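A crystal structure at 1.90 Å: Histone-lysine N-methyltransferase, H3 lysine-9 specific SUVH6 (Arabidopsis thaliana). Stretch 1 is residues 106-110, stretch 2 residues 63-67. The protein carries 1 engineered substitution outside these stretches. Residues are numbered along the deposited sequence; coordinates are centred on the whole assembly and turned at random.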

# COMPACT_ATOMS: atom_id res chain seq x y z
N LYS A 106 26.40 -8.72 -24.71
CA LYS A 106 25.49 -8.66 -23.59
C LYS A 106 25.11 -7.21 -23.39
O LYS A 106 25.95 -6.32 -23.54
CB LYS A 106 26.12 -9.24 -22.32
CG LYS A 106 26.37 -10.74 -22.39
CD LYS A 106 27.37 -11.20 -21.34
CE LYS A 106 27.57 -12.71 -21.39
NZ LYS A 106 28.68 -13.16 -20.50
N VAL A 107 23.84 -6.97 -23.08
CA VAL A 107 23.38 -5.62 -22.80
C VAL A 107 22.70 -5.62 -21.45
O VAL A 107 22.17 -6.64 -21.02
CB VAL A 107 22.40 -5.09 -23.87
CG1 VAL A 107 23.09 -5.01 -25.23
CG2 VAL A 107 21.14 -5.96 -23.94
N ALA A 108 22.72 -4.47 -20.78
CA ALA A 108 22.04 -4.35 -19.49
C ALA A 108 20.54 -4.49 -19.66
O ALA A 108 19.96 -4.00 -20.64
CB ALA A 108 22.37 -3.03 -18.83
N THR A 109 19.89 -5.13 -18.70
CA THR A 109 18.44 -5.21 -18.68
C THR A 109 17.89 -4.27 -17.63
O THR A 109 16.82 -3.68 -17.80
CB THR A 109 17.96 -6.63 -18.39
OG1 THR A 109 18.60 -7.10 -17.20
CG2 THR A 109 18.29 -7.56 -19.56
N SER A 110 18.61 -4.13 -16.52
CA SER A 110 18.09 -3.29 -15.44
C SER A 110 19.18 -2.82 -14.51
O SER A 110 20.19 -3.49 -14.35
CB SER A 110 17.02 -4.04 -14.65
OG SER A 110 17.57 -5.18 -14.03
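Stretch 2 (63-67) VHILG

Stretch 1 is one run of a longer β-strand that enters before K106 and leaves after S110. Stretch 2 has no regular helix or strand, although V63 to L66 keep extended backbone angles; G67 then turns to phi 97°, psi -144°, where a CB would be jammed against the carbonyl O of L66, so the backbone itself calls for glycine. The two runs cross steeply, neither parallel nor antiparallel. The nearest CA atoms are those of T109 and L66, 5.5 Å apart, and no direct hydrogen bond joins the stretches. Instead a single water bridges them: it accepts from G67 N at 2.9 Å and donates to T109 O at 2.8 Å.

T109 is the centre of the contact. Its CA-to-CB bond points toward stretch 2, and its CB lies 3.7 Å from I65 O; chi1 in p then sets OG1 3.9 Å from H64 CD2, at the edge of the imidazole, and CG2 4.1 Å from L66 CD1. The approach to H64 is packing; OG1 finds its hydrogen bond elsewhere in the structure. L66 leaves its backbone sideways, but its end comes nearer, bringing CD1 to 3.7 Å from A108 O and, in an apolar contact, 4.2 Å from V107 CG2. I65 contributes its carbonyl, while its side chain starts sideways and its end leads away.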

# COMPACT_ATOMS: atom_id res chain seq x y z
N VAL A 63 14.35 -16.68 -16.77
CA VAL A 63 14.52 -15.84 -17.96
C VAL A 63 14.81 -14.38 -17.65
O VAL A 63 14.35 -13.84 -16.64
CB VAL A 63 13.27 -15.89 -18.88
CG1 VAL A 63 13.01 -17.32 -19.37
CG2 VAL A 63 12.05 -15.34 -18.16
N HIS A 64 15.57 -13.74 -18.53
CA HIS A 64 15.80 -12.29 -18.49
C HIS A 64 14.86 -11.61 -19.47
O HIS A 64 14.57 -12.16 -20.54
CB HIS A 64 17.26 -11.95 -18.83
CG HIS A 64 18.19 -12.00 -17.66
ND1 HIS A 64 18.74 -13.17 -17.20
CD2 HIS A 64 18.68 -11.01 -16.87
CE1 HIS A 64 19.53 -12.90 -16.17
NE2 HIS A 64 19.50 -11.60 -15.95
N ILE A 65 14.39 -10.42 -19.12
CA ILE A 65 13.50 -9.65 -19.98
C ILE A 65 14.10 -8.31 -20.40
O ILE A 65 14.59 -7.56 -19.55
CB ILE A 65 12.15 -9.39 -19.28
CG1 ILE A 65 11.47 -10.71 -18.91
CG2 ILE A 65 11.24 -8.54 -20.17
CD1 ILE A 65 10.25 -10.55 -18.04
N LEU A 66 14.07 -8.01 -21.69
CA LEU A 66 14.48 -6.69 -22.17
C LEU A 66 13.26 -5.79 -22.38
O LEU A 66 12.36 -6.12 -23.15
CB LEU A 66 15.28 -6.80 -23.47
CG LEU A 66 16.14 -5.60 -23.87
CD1 LEU A 66 17.16 -5.26 -22.79
CD2 LEU A 66 16.84 -5.87 -25.20
N GLY A 67 13.24 -4.66 -21.68
CA GLY A 67 12.16 -3.70 -21.83
C GLY A 67 11.08 -3.84 -20.77
O GLY A 67 11.37 -4.14 -19.61
O HOH W 1 15.43 -3.52 -20.24